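PDB 3LJS: fructokinase from Xylella fastidiosa Temecula1, which probably phosphorylates fructose with ATP, acting as a PfkB-type carbohydrate kinase. Local coordinates for residues B[12-17]-B[89-94]; B[116-121]-B[143-148]; B[238-243]-B[284-289]; B[270-275]-B[293-298]. One frame throughout, in Å; residues are numbered along the deposited sequence.

In the fold
From the N terminus, contact 1 closes the first long loop by pairing strand 14-19 with strand 92-97 in the small four-stranded sheet. Contact 2 follows in series: the chain leaves that sheet after strand 103-108, and residues 116-121 settle against the start of helix 143-158, beside the large mixed sheet. Their nearest atoms are about 7 Å apart. Contacts 3 and 4 come later and cross, since contact 4 opens before contact 3 has closed. Contact 3 ties the edge hairpin of the large sheet to helix 281-286 and the start of helix 289-305; contact 4 pairs helices 262-275 and 289-305. These two touch, Phe285 packing on both Thr295 and Phe272.

Contact 1: residues B[12-17]-B[89-94]; sequences EALIDM and KTALAF
Met17, present as selenomethionine, lies alongside Phe94, both side chains pointing the same way. Its CB comes within 3.4 Å of Phe94 CD1, and CG sits over one face, offset toward the rim, 4.1 Å from the ring centroid in a CH-pi contact. A chi1 of -72° sets CG anti to the carbonyl carbon and over the ring. On the same sheet face Ile15, whose beta branch suits a strand, places CB 3.7 Å from Leu92 CD2. The other face carries Asp16 and the small Ala93, where OD1 of Asp16 is 3.6 Å from the Ala93 methyl. Parallel backbone bonds set this register: Ile15 N to Ala91 O (3.1 Å), Ala93 N to Ile15 O (2.8 Å) and Met17 N to Ala93 O (2.8 Å). The strands are the inner pair of a four-stranded sheet resembling the lid of ribokinase-like enzymes. Strands 30-36 and 103-108 flank them, helix 63-75 packs on Ile15, and Met17 meets Met17 of the second subunit.

Contact 2: residues B[116-121]-B[143-148]; sequences LFRVEH and ADIAEV
Phe117 meets Val148 at the edge of its ring, where Val148 CG1 lies near the ring plane, 3.7 Å from Phe117 CD2. One face of the same ring takes His121 CB, folded back by the short 3-10 turn 119-121, and Phe10 and Phe122 both make edge-to-face pairs with it. The Arg118 guanidinium is the second flat group. Asp144 CB rests over one of its faces, 3.4 Å above the plane and toward the rim, while Asp144 OD1 forms a long salt bridge of 3.5 Å with Arg118 NH2. Because the two planes stand 75° apart, the charges meet through a single oxygen rather than as a flat two-point pair. Arg118 NH1 also donates to Phe117 O at 2.8 Å, and to Leu115 O, which helps hold the group against the helix. That helix, 143-158, is the crossover helix of a beta-alpha-beta unit joining the parallel neighbours 130-136 and 162-166. Beta-branched Val148 suits its place by offering CG1 to the ring and CG2 to the backbone, 3.5 Å from Phe117 O and 3.7 Å from Arg118 CA. Val119 CG2 lies 4.1 Å from Val148 CG2, and Ile145 extends CD1 to 4.2 Å from Phe117 CB.

Contact 3: residues B[238-243]-B[284-289]; sequences WYTRTA and DFCHDP
Thr240, Thr242 and Cys286 share one water, the polar link between the segments. The water donates to Cys286 O at 2.6 Å and is hydrogen-bonded to Thr240 OG1 and Thr242 OG1, both at 2.7 Å. Further hydrogen bonds lie within the hairpin turn. Thr240 OG1, set between its own N and carbonyl carbon (chi1 62°), accepts from Thr242 N at 3.2 Å and Ala243 N at 3.1 Å, an ST turn and an ST motif on one oxygen. Threonine suits the spot because its hydroxyl holds the turn while its methyl faces the helix.

The van der Waals contacts use the other branch: Thr240 CG2 lies 3.5 Å from Cys286 O and 4.1 Å from Cys286 CB. Farther along, Trp238 reaches across with the far end of its indole, CH2 being 4.1 Å from Pro289 CB. Proline fits the first turn of helix 289-305, where no backbone N-H is needed, and the preceding Asp288 is the N-cap, its side chain also bonded to Ser291. Trp238 packs in addition on Ile292 and on Leu228 of strand 226-230.

No direct hydrogen bond crosses between the segments, so their polar join depends on the water. The carbonyl of Cys286 comes near the end of helix 281-286, which would probably strengthen it as an acceptor.

Contact 4: residues B[270-275]-B[293-298]; sequences YTFAQQ and VSTLRF
Phe298 reaches from helix 289-305 to Thr271 and Tyr270 on helix 262-275, its CG anti to the backbone N (chi1 -179°). CB lies 4.1 Å from Thr271 OG1 and CG 3.7 Å from the same oxygen. CD2 comes closer still, 3.1 Å from Thr271 OG1. Farther out the ring passes to Tyr270: CE2 is 3.8 Å from Tyr270 CD2, and CZ 3.9 Å from Tyr270 CE2. The two ring planes are inclined by only 22°, yet the rings are displaced so far that little of one lies over the other. Leu49 touches both rings, as does Leu319 of helix 319-328.

One turn back, Thr295 meets Thr271, the two side chains lying alongside and pointing opposite ways, with their CG2 methyls 3.8 Å apart. Thr295 CG2 also lies 3.9 Å from Phe272 CE1. Short, branched threonines suit this place, where the helices, running at 133° to each other, bring the backbones nearest. Both hydroxyls can turn back to their own helix: Thr271 OG1 bonds to Gly267 O, and Thr295 OG1 weakly to Ser291 O. Polar side chains can therefore sit in a buried interface that is held together chiefly by methyl and ring carbons.

Contact 1: residues B[12-17]-B[89-94]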
loop_
_atom_site.group_PDB
_atom_site.type_symbol
_atom_site.label_atom_id
_atom_site.label_comp_id
_atom_site.label_asym_id
_atom_site.label_seq_id
_atom_site.Cartn_x
_atom_site.Cartn_y
_atom_site.Cartn_z
ATOM N N GLU B 12 -8.314 -3.318 14.189
ATOM C CA GLU B 12 -8.045 -3.169 12.782
ATOM C C GLU B 12 -8.662 -4.219 11.882
ATOM O O GLU B 12 -8.748 -5.401 12.224
ATOM C CB GLU B 12 -6.530 -3.125 12.538
ATOM C CG GLU B 12 -5.836 -4.487 12.454
ATOM C CD GLU B 12 -5.726 -5.210 13.794
ATOM O OE1 GLU B 12 -6.237 -4.690 14.814
ATOM O OE2 GLU B 12 -5.122 -6.310 13.825
ATOM N N ALA B 13 -9.111 -3.735 10.734
ATOM C CA ALA B 13 -9.663 -4.540 9.666
ATOM C C ALA B 13 -8.777 -4.011 8.537
ATOM O O ALA B 13 -8.630 -2.798 8.381
ATOM C CB ALA B 13 -11.128 -4.186 9.413
ATOM N N LEU B 14 -8.152 -4.902 7.785
ATOM C CA LEU B 14 -7.278 -4.465 6.705
ATOM C C LEU B 14 -7.308 -5.461 5.567
ATOM O O LEU B 14 -7.992 -6.480 5.650
ATOM C CB LEU B 14 -5.844 -4.301 7.222
ATOM C CG LEU B 14 -5.273 -5.432 8.087
ATOM C CD1 LEU B 14 -5.065 -6.695 7.262
ATOM C CD2 LEU B 14 -3.947 -4.974 8.681
ATOM N N ILE B 15 -6.559 -5.164 4.508
ATOM C CA ILE B 15 -6.502 -6.037 3.344
ATOM C C ILE B 15 -5.235 -6.875 3.332
ATOM O O ILE B 15 -4.128 -6.342 3.445
ATOM C CB ILE B 15 -6.539 -5.222 2.026
ATOM C CG1 ILE B 15 -7.829 -4.404 1.948
ATOM C CG2 ILE B 15 -6.416 -6.150 0.831
ATOM C CD1 ILE B 15 -9.090 -5.232 1.929
ATOM N N ASP B 16 -5.398 -8.190 3.225
ATOM C CA ASP B 16 -4.250 -9.080 3.129
ATOM C C ASP B 16 -4.080 -9.267 1.624
ATOM O O ASP B 16 -4.999 -9.749 0.955
ATOM C CB ASP B 16 -4.523 -10.451 3.768
ATOM C CG ASP B 16 -4.586 -10.402 5.289
ATOM O OD1 ASP B 16 -3.755 -9.709 5.907
ATOM O OD2 ASP B 16 -5.457 -11.083 5.868
HETATM N N MSE B 17 -2.929 -8.861 1.091
HETATM C CA MSE B 17 -2.648 -9.003 -0.336
HETATM C C MSE B 17 -1.731 -10.209 -0.510
HETATM O O MSE B 17 -0.535 -10.140 -0.223
HETATM C CB MSE B 17 -1.975 -7.739 -0.877
HETATM C CG MSE B 17 -2.898 -6.541 -0.987
HETATM SE SE MSE B 17 -4.203 -6.721 -2.411
HETATM C CE MSE B 17 -3.160 -5.974 -3.841
ATOM N N LYS B 89 -5.181 5.807 4.262
ATOM C CA LYS B 89 -5.660 4.662 3.505
ATOM C C LYS B 89 -5.846 3.436 4.385
ATOM O O LYS B 89 -5.305 3.351 5.494
ATOM C CB LYS B 89 -4.660 4.317 2.400
ATOM C CG LYS B 89 -4.363 5.449 1.425
ATOM C CD LYS B 89 -5.560 5.736 0.545
ATOM C CE LYS B 89 -5.238 6.772 -0.518
ATOM N NZ LYS B 89 -6.444 7.072 -1.338
ATOM N N THR B 90 -6.617 2.486 3.874
ATOM C CA THR B 90 -6.847 1.229 4.563
ATOM C C THR B 90 -5.494 0.523 4.561
ATOM O O THR B 90 -4.813 0.475 3.536
ATOM C CB THR B 90 -7.859 0.363 3.796
ATOM O OG1 THR B 90 -9.107 1.060 3.709
ATOM C CG2 THR B 90 -8.059 -0.971 4.493
ATOM N N ALA B 91 -5.097 -0.009 5.708
ATOM C CA ALA B 91 -3.823 -0.703 5.810
ATOM C C ALA B 91 -3.774 -1.918 4.891
ATOM O O ALA B 91 -4.797 -2.567 4.634
ATOM C CB ALA B 91 -3.580 -1.140 7.252
ATOM N N LEU B 92 -2.574 -2.226 4.410
ATOM C CA LEU B 92 -2.360 -3.370 3.536
ATOM C C LEU B 92 -1.281 -4.252 4.139
ATOM O O LEU B 92 -0.289 -3.760 4.681
ATOM C CB LEU B 92 -1.905 -2.922 2.139
ATOM C CG LEU B 92 -2.792 -1.977 1.333
ATOM C CD1 LEU B 92 -2.071 -1.622 0.026
ATOM C CD2 LEU B 92 -4.143 -2.625 1.049
ATOM N N ALA B 93 -1.485 -5.559 4.047
ATOM C CA ALA B 93 -0.524 -6.523 4.553
ATOM C C ALA B 93 -0.187 -7.449 3.393
ATOM O O ALA B 93 -0.981 -8.316 3.027
ATOM C CB ALA B 93 -1.129 -7.321 5.708
ATOM N N PHE B 94 0.980 -7.243 2.792
ATOM C CA PHE B 94 1.408 -8.069 1.674
ATOM C C PHE B 94 2.059 -9.340 2.200
ATOM O O PHE B 94 2.947 -9.287 3.052
ATOM C CB PHE B 94 2.382 -7.289 0.787
ATOM C CG PHE B 94 1.711 -6.302 -0.122
ATOM C CD1 PHE B 94 1.217 -6.704 -1.358
ATOM C CD2 PHE B 94 1.537 -4.978 0.270
ATOM C CE1 PHE B 94 0.559 -5.809 -2.193
ATOM C CE2 PHE B 94 0.880 -4.072 -0.551
ATOM C CZ PHE B 94 0.386 -4.489 -1.792
#

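Contact 2: residues B[116-121]-B[143-148]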
loop_
_atom_site.group_PDB
_atom_site.type_symbol
_atom_site.label_atom_id
_atom_site.label_comp_id
_atom_site.label_asym_id
_atom_site.label_seq_id
_atom_site.Cartn_x
_atom_site.Cartn_y
_atom_site.Cartn_z
ATOM N N LEU B 116 -6.555 5.718 13.300
ATOM C CA LEU B 116 -7.153 7.014 13.615
ATOM C C LEU B 116 -8.446 6.984 14.420
ATOM O O LEU B 116 -9.064 8.025 14.649
ATOM C CB LEU B 116 -7.361 7.802 12.317
ATOM C CG LEU B 116 -6.238 8.730 11.821
ATOM C CD1 LEU B 116 -4.891 8.340 12.382
ATOM C CD2 LEU B 116 -6.226 8.710 10.303
ATOM N N PHE B 117 -8.863 5.798 14.850
ATOM C CA PHE B 117 -10.074 5.686 15.656
ATOM C C PHE B 117 -9.763 6.364 16.995
ATOM O O PHE B 117 -8.710 6.129 17.580
ATOM C CB PHE B 117 -10.419 4.211 15.896
ATOM C CG PHE B 117 -11.776 3.992 16.511
ATOM C CD1 PHE B 117 -12.852 3.582 15.725
ATOM C CD2 PHE B 117 -11.981 4.190 17.875
ATOM C CE1 PHE B 117 -14.114 3.368 16.290
ATOM C CE2 PHE B 117 -13.239 3.980 18.450
ATOM C CZ PHE B 117 -14.307 3.567 17.655
ATOM N N ARG B 118 -10.664 7.213 17.471
ATOM C CA ARG B 118 -10.450 7.898 18.744
ATOM C C ARG B 118 -11.618 7.626 19.682
ATOM O O ARG B 118 -12.682 7.189 19.242
ATOM C CB ARG B 118 -10.269 9.409 18.522
ATOM C CG ARG B 118 -8.951 9.772 17.817
ATOM C CD ARG B 118 -7.730 9.358 18.651
ATOM N NE ARG B 118 -6.465 9.561 17.941
ATOM C CZ ARG B 118 -5.807 8.617 17.269
ATOM N NH1 ARG B 118 -6.274 7.370 17.206
ATOM N NH2 ARG B 118 -4.680 8.927 16.638
ATOM N N VAL B 119 -11.418 7.879 20.972
ATOM C CA VAL B 119 -12.457 7.618 21.964
ATOM C C VAL B 119 -13.812 8.210 21.596
ATOM O O VAL B 119 -14.851 7.615 21.884
ATOM C CB VAL B 119 -12.027 8.121 23.359
ATOM C CG1 VAL B 119 -13.167 7.946 24.352
ATOM C CG2 VAL B 119 -10.806 7.334 23.828
ATOM N N GLU B 120 -13.799 9.372 20.948
ATOM C CA GLU B 120 -15.031 10.039 20.531
ATOM C C GLU B 120 -15.827 9.200 19.525
ATOM O O GLU B 120 -17.020 9.433 19.324
ATOM C CB GLU B 120 -14.696 11.391 19.896
ATOM C CG GLU B 120 -13.974 11.258 18.561
ATOM C CD GLU B 120 -13.249 12.523 18.144
ATOM O OE1 GLU B 120 -12.338 12.955 18.881
ATOM O OE2 GLU B 120 -13.582 13.079 17.076
ATOM N N HIS B 121 -15.171 8.228 18.891
ATOM C CA HIS B 121 -15.845 7.392 17.896
ATOM C C HIS B 121 -16.641 6.231 18.484
ATOM O O HIS B 121 -17.419 5.587 17.776
ATOM C CB HIS B 121 -14.835 6.860 16.869
ATOM C CG HIS B 121 -14.153 7.937 16.082
ATOM N ND1 HIS B 121 -14.844 8.845 15.307
ATOM C CD2 HIS B 121 -12.845 8.275 15.981
ATOM C CE1 HIS B 121 -13.991 9.699 14.767
ATOM N NE2 HIS B 121 -12.773 9.376 15.161
ATOM N N ALA B 143 0.995 5.400 20.718
ATOM C CA ALA B 143 0.397 5.914 21.948
ATOM C C ALA B 143 -1.088 6.250 21.898
ATOM O O ALA B 143 -1.835 5.895 22.813
ATOM C CB ALA B 143 1.184 7.138 22.434
ATOM N N ASP B 144 -1.515 6.940 20.847
ATOM C CA ASP B 144 -2.914 7.336 20.718
ATOM C C ASP B 144 -3.893 6.171 20.578
ATOM O O ASP B 144 -4.884 6.095 21.306
ATOM C CB ASP B 144 -3.087 8.283 19.526
ATOM C CG ASP B 144 -2.455 9.649 19.763
ATOM O OD1 ASP B 144 -2.486 10.479 18.833
ATOM O OD2 ASP B 144 -1.935 9.897 20.872
ATOM N N ILE B 145 -3.626 5.265 19.646
ATOM C CA ILE B 145 -4.523 4.138 19.447
ATOM C C ILE B 145 -4.511 3.207 20.668
ATOM O O ILE B 145 -5.539 2.631 21.030
ATOM C CB ILE B 145 -4.165 3.368 18.148
ATOM C CG1 ILE B 145 -5.309 2.422 17.775
ATOM C CG2 ILE B 145 -2.857 2.613 18.319
ATOM C CD1 ILE B 145 -6.617 3.140 17.450
ATOM N N ALA B 146 -3.361 3.078 21.319
ATOM C CA ALA B 146 -3.257 2.232 22.505
ATOM C C ALA B 146 -4.179 2.739 23.613
ATOM O O ALA B 146 -4.888 1.957 24.250
ATOM C CB ALA B 146 -1.818 2.199 23.005
ATOM N N GLU B 147 -4.167 4.049 23.847
ATOM C CA GLU B 147 -5.008 4.640 24.879
ATOM C C GLU B 147 -6.480 4.421 24.549
ATOM O O GLU B 147 -7.296 4.198 25.442
ATOM C CB GLU B 147 -4.721 6.140 25.022
ATOM C CG GLU B 147 -5.731 6.874 25.908
ATOM C CD GLU B 147 -5.767 6.359 27.344
ATOM O OE1 GLU B 147 -6.748 6.669 28.056
ATOM O OE2 GLU B 147 -4.820 5.659 27.769
ATOM N N VAL B 148 -6.817 4.491 23.265
ATOM C CA VAL B 148 -8.193 4.267 22.826
ATOM C C VAL B 148 -8.593 2.818 23.148
ATOM O O VAL B 148 -9.706 2.554 23.616
ATOM C CB VAL B 148 -8.335 4.521 21.302
ATOM C CG1 VAL B 148 -9.692 4.043 20.811
ATOM C CG2 VAL B 148 -8.168 6.021 21.005
#

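Contact 3: residues B[238-243]-B[284-289]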
loop_
_atom_site.group_PDB
_atom_site.type_symbol
_atom_site.label_atom_id
_atom_site.label_comp_id
_atom_site.label_asym_id
_atom_site.label_seq_id
_atom_site.Cartn_x
_atom_site.Cartn_y
_atom_site.Cartn_z
ATOM N N TRP B 238 -4.980 -24.309 29.206
ATOM C CA TRP B 238 -5.792 -23.278 29.838
ATOM C C TRP B 238 -5.432 -23.206 31.316
ATOM O O TRP B 238 -5.031 -24.204 31.913
ATOM C CB TRP B 238 -7.290 -23.565 29.671
ATOM C CG TRP B 238 -7.768 -24.844 30.306
ATOM C CD1 TRP B 238 -7.955 -26.046 29.687
ATOM C CD2 TRP B 238 -8.143 -25.033 31.674
ATOM N NE1 TRP B 238 -8.430 -26.974 30.585
ATOM C CE2 TRP B 238 -8.551 -26.378 31.814
ATOM C CE3 TRP B 238 -8.173 -24.197 32.798
ATOM C CZ2 TRP B 238 -8.987 -26.908 33.037
ATOM C CZ3 TRP B 238 -8.608 -24.724 34.015
ATOM C CH2 TRP B 238 -9.007 -26.067 34.121
ATOM N N TYR B 239 -5.562 -22.014 31.890
ATOM C CA TYR B 239 -5.252 -21.779 33.297
ATOM C C TYR B 239 -6.284 -20.833 33.901
ATOM O O TYR B 239 -6.742 -19.902 33.237
ATOM C CB TYR B 239 -3.889 -21.101 33.447
ATOM C CG TYR B 239 -2.726 -21.834 32.827
ATOM C CD1 TYR B 239 -1.964 -22.735 33.571
ATOM C CD2 TYR B 239 -2.380 -21.619 31.493
ATOM C CE1 TYR B 239 -0.880 -23.404 32.998
ATOM C CE2 TYR B 239 -1.304 -22.282 30.912
ATOM C CZ TYR B 239 -0.561 -23.171 31.668
ATOM O OH TYR B 239 0.493 -23.828 31.084
ATOM N N THR B 240 -6.643 -21.081 35.156
ATOM C CA THR B 240 -7.562 -20.213 35.890
ATOM C C THR B 240 -6.843 -20.009 37.211
ATOM O O THR B 240 -5.778 -20.589 37.427
ATOM C CB THR B 240 -8.931 -20.873 36.172
ATOM O OG1 THR B 240 -8.746 -22.028 37.000
ATOM C CG2 THR B 240 -9.611 -21.269 34.875
ATOM N N ARG B 241 -7.402 -19.201 38.102
ATOM C CA ARG B 241 -6.734 -18.984 39.380
ATOM C C ARG B 241 -6.813 -20.201 40.298
ATOM O O ARG B 241 -6.162 -20.231 41.337
ATOM C CB ARG B 241 -7.317 -17.756 40.087
ATOM C CG ARG B 241 -7.162 -16.488 39.270
ATOM C CD ARG B 241 -7.675 -15.253 39.991
ATOM N NE ARG B 241 -7.588 -14.093 39.110
ATOM C CZ ARG B 241 -7.583 -12.829 39.520
ATOM N NH1 ARG B 241 -7.660 -12.547 40.817
ATOM N NH2 ARG B 241 -7.501 -11.845 38.628
ATOM N N THR B 242 -7.587 -21.210 39.908
ATOM C CA THR B 242 -7.741 -22.405 40.737
ATOM C C THR B 242 -7.234 -23.708 40.126
ATOM O O THR B 242 -7.074 -24.701 40.836
ATOM C CB THR B 242 -9.220 -22.610 41.139
ATOM O OG1 THR B 242 -10.039 -22.645 39.963
ATOM C CG2 THR B 242 -9.691 -21.482 42.049
ATOM N N ALA B 243 -6.977 -23.721 38.820
ATOM C CA ALA B 243 -6.502 -24.944 38.176
ATOM C C ALA B 243 -5.942 -24.710 36.776
ATOM O O ALA B 243 -5.842 -23.575 36.311
ATOM C CB ALA B 243 -7.635 -25.962 38.108
ATOM N N ASP B 284 -18.104 -18.377 37.477
ATOM C CA ASP B 284 -18.572 -19.733 37.723
ATOM C C ASP B 284 -17.961 -20.667 36.691
ATOM O O ASP B 284 -17.550 -21.781 37.007
ATOM C CB ASP B 284 -20.095 -19.792 37.638
ATOM C CG ASP B 284 -20.760 -18.849 38.618
ATOM O OD1 ASP B 284 -20.447 -18.940 39.825
ATOM O OD2 ASP B 284 -21.585 -18.016 38.181
ATOM N N PHE B 285 -17.912 -20.206 35.450
ATOM C CA PHE B 285 -17.337 -20.985 34.366
ATOM C C PHE B 285 -15.885 -21.338 34.697
ATOM O O PHE B 285 -15.464 -22.484 34.550
ATOM C CB PHE B 285 -17.395 -20.166 33.075
ATOM C CG PHE B 285 -16.679 -20.796 31.919
ATOM C CD1 PHE B 285 -17.289 -21.792 31.161
ATOM C CD2 PHE B 285 -15.399 -20.372 31.568
ATOM C CE1 PHE B 285 -16.636 -22.356 30.064
ATOM C CE2 PHE B 285 -14.733 -20.928 30.474
ATOM C CZ PHE B 285 -15.355 -21.923 29.720
ATOM N N CYS B 286 -15.121 -20.346 35.143
ATOM C CA CYS B 286 -13.722 -20.564 35.469
ATOM C C CYS B 286 -13.507 -21.493 36.652
ATOM O O CYS B 286 -12.399 -21.990 36.859
ATOM C CB CYS B 286 -13.032 -19.226 35.718
ATOM S SG CYS B 286 -12.875 -18.256 34.210
ATOM N N HIS B 287 -14.565 -21.732 37.424
ATOM C CA HIS B 287 -14.475 -22.624 38.574
ATOM C C HIS B 287 -14.941 -24.029 38.201
ATOM O O HIS B 287 -14.949 -24.924 39.044
ATOM C CB HIS B 287 -15.336 -22.103 39.731
ATOM C CG HIS B 287 -14.834 -20.827 40.333
ATOM N ND1 HIS B 287 -15.595 -20.062 41.191
ATOM C CD2 HIS B 287 -13.649 -20.186 40.208
ATOM C CE1 HIS B 287 -14.899 -19.003 41.566
ATOM N NE2 HIS B 287 -13.715 -19.054 40.986
ATOM N N ASP B 288 -15.303 -24.228 36.936
ATOM C CA ASP B 288 -15.802 -25.532 36.497
ATOM C C ASP B 288 -15.073 -26.120 35.284
ATOM O O ASP B 288 -15.499 -25.948 34.145
ATOM C CB ASP B 288 -17.299 -25.405 36.214
ATOM C CG ASP B 288 -17.929 -26.711 35.810
ATOM O OD1 ASP B 288 -17.337 -27.779 36.090
ATOM O OD2 ASP B 288 -19.029 -26.665 35.222
ATOM N N PRO B 289 -13.972 -26.850 35.526
ATOM C CA PRO B 289 -13.160 -27.476 34.477
ATOM C C PRO B 289 -13.960 -28.266 33.446
ATOM O O PRO B 289 -13.571 -28.339 32.277
ATOM C CB PRO B 289 -12.198 -28.357 35.270
ATOM C CG PRO B 289 -12.000 -27.566 36.527
ATOM C CD PRO B 289 -13.422 -27.154 36.857
HETATM O O HOH W 1 -10.638 -23.808 37.636
#

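Contact 4: residues B[270-275]-B[293-298]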
loop_
_atom_site.group_PDB
_atom_site.type_symbol
_atom_site.label_atom_id
_atom_site.label_comp_id
_atom_site.label_asym_id
_atom_site.label_seq_id
_atom_site.Cartn_x
_atom_site.Cartn_y
_atom_site.Cartn_z
ATOM N N TYR B 270 -18.111 -16.883 20.922
ATOM C CA TYR B 270 -19.463 -17.208 20.481
ATOM C C TYR B 270 -20.155 -18.059 21.550
ATOM O O TYR B 270 -21.301 -17.794 21.922
ATOM C CB TYR B 270 -19.438 -17.998 19.166
ATOM C CG TYR B 270 -20.750 -18.703 18.870
ATOM C CD1 TYR B 270 -21.838 -18.015 18.324
ATOM C CD2 TYR B 270 -20.923 -20.045 19.203
ATOM C CE1 TYR B 270 -23.072 -18.654 18.125
ATOM C CE2 TYR B 270 -22.144 -20.688 19.013
ATOM C CZ TYR B 270 -23.214 -19.991 18.478
ATOM O OH TYR B 270 -24.422 -20.641 18.323
ATOM N N THR B 271 -19.455 -19.082 22.035
ATOM C CA THR B 271 -20.025 -19.969 23.043
ATOM C C THR B 271 -20.286 -19.245 24.356
ATOM O O THR B 271 -21.320 -19.469 24.992
ATOM C CB THR B 271 -19.120 -21.193 23.295
ATOM O OG1 THR B 271 -18.873 -21.866 22.052
ATOM C CG2 THR B 271 -19.806 -22.168 24.229
ATOM N N PHE B 272 -19.357 -18.375 24.757
ATOM C CA PHE B 272 -19.507 -17.598 25.987
ATOM C C PHE B 272 -20.815 -16.805 25.935
ATOM O O PHE B 272 -21.605 -16.819 26.880
ATOM C CB PHE B 272 -18.369 -16.577 26.153
ATOM C CG PHE B 272 -17.049 -17.160 26.586
ATOM C CD1 PHE B 272 -16.926 -18.496 26.949
ATOM C CD2 PHE B 272 -15.920 -16.349 26.639
ATOM C CE1 PHE B 272 -15.691 -19.013 27.359
ATOM C CE2 PHE B 272 -14.687 -16.854 27.047
ATOM C CZ PHE B 272 -14.572 -18.187 27.407
ATOM N N ALA B 273 -21.023 -16.102 24.827
ATOM C CA ALA B 273 -22.207 -15.275 24.652
ATOM C C ALA B 273 -23.493 -16.089 24.650
ATOM O O ALA B 273 -24.531 -15.608 25.101
ATOM C CB ALA B 273 -22.091 -14.465 23.365
ATOM N N GLN B 274 -23.432 -17.316 24.139
ATOM C CA GLN B 274 -24.606 -18.182 24.109
ATOM C C GLN B 274 -24.944 -18.727 25.501
ATOM O O GLN B 274 -26.108 -18.773 25.897
ATOM C CB GLN B 274 -24.378 -19.373 23.164
ATOM C CG GLN B 274 -24.305 -19.038 21.675
ATOM C CD GLN B 274 -25.625 -18.517 21.111
ATOM O OE1 GLN B 274 -26.685 -19.099 21.343
ATOM N NE2 GLN B 274 -25.558 -17.425 20.358
ATOM N N GLN B 275 -23.916 -19.124 26.245
ATOM C CA GLN B 275 -24.103 -19.721 27.563
ATOM C C GLN B 275 -24.164 -18.812 28.790
ATOM O O GLN B 275 -24.807 -19.164 29.779
ATOM C CB GLN B 275 -23.022 -20.785 27.783
ATOM C CG GLN B 275 -22.963 -21.826 26.674
ATOM C CD GLN B 275 -21.926 -22.896 26.934
ATOM O OE1 GLN B 275 -20.778 -22.594 27.267
ATOM N NE2 GLN B 275 -22.323 -24.156 26.777
ATOM N N VAL B 293 -13.488 -27.360 29.555
ATOM C CA VAL B 293 -13.103 -28.338 28.543
ATOM C C VAL B 293 -14.162 -28.455 27.445
ATOM O O VAL B 293 -13.836 -28.533 26.261
ATOM C CB VAL B 293 -12.870 -29.732 29.176
ATOM C CG1 VAL B 293 -12.661 -30.777 28.093
ATOM C CG2 VAL B 293 -11.654 -29.682 30.095
ATOM N N SER B 294 -15.430 -28.470 27.834
ATOM C CA SER B 294 -16.509 -28.576 26.859
ATOM C C SER B 294 -16.517 -27.393 25.897
ATOM O O SER B 294 -16.619 -27.565 24.683
ATOM C CB SER B 294 -17.863 -28.658 27.566
ATOM O OG SER B 294 -18.917 -28.557 26.625
ATOM N N THR B 295 -16.404 -26.190 26.442
ATOM C CA THR B 295 -16.411 -24.985 25.626
ATOM C C THR B 295 -15.179 -24.835 24.746
ATOM O O THR B 295 -15.285 -24.438 23.582
ATOM C CB THR B 295 -16.552 -23.734 26.505
ATOM O OG1 THR B 295 -17.878 -23.691 27.042
ATOM C CG2 THR B 295 -16.278 -22.464 25.697
ATOM N N LEU B 296 -14.006 -25.144 25.284
ATOM C CA LEU B 296 -12.801 -25.018 24.484
ATOM C C LEU B 296 -12.738 -26.092 23.400
ATOM O O LEU B 296 -12.073 -25.906 22.382
ATOM C CB LEU B 296 -11.560 -25.039 25.379
ATOM C CG LEU B 296 -11.573 -23.871 26.378
ATOM C CD1 LEU B 296 -10.322 -23.915 27.241
ATOM C CD2 LEU B 296 -11.662 -22.533 25.624
ATOM N N ARG B 297 -13.422 -27.217 23.607
ATOM C CA ARG B 297 -13.438 -28.254 22.575
ATOM C C ARG B 297 -14.163 -27.676 21.356
ATOM O O ARG B 297 -13.768 -27.906 20.211
ATOM C CB ARG B 297 -14.181 -29.509 23.044
ATOM C CG ARG B 297 -14.466 -30.484 21.896
ATOM C CD ARG B 297 -15.274 -31.706 22.331
ATOM N NE ARG B 297 -14.521 -32.550 23.255
ATOM C CZ ARG B 297 -14.774 -32.654 24.555
ATOM N NH1 ARG B 297 -15.771 -31.970 25.105
ATOM N NH2 ARG B 297 -14.018 -33.439 25.311
ATOM N N PHE B 298 -15.237 -26.935 21.616
ATOM C CA PHE B 298 -16.009 -26.301 20.550
ATOM C C PHE B 298 -15.105 -25.320 19.803
ATOM O O PHE B 298 -15.051 -25.314 18.571
ATOM C CB PHE B 298 -17.196 -25.533 21.144
ATOM C CG PHE B 298 -18.057 -24.857 20.119
ATOM C CD1 PHE B 298 -19.155 -25.516 19.570
ATOM C CD2 PHE B 298 -17.763 -23.562 19.684
ATOM C CE1 PHE B 298 -19.951 -24.897 18.601
ATOM C CE2 PHE B 298 -18.550 -22.932 18.716
ATOM C CZ PHE B 298 -19.646 -23.598 18.170
#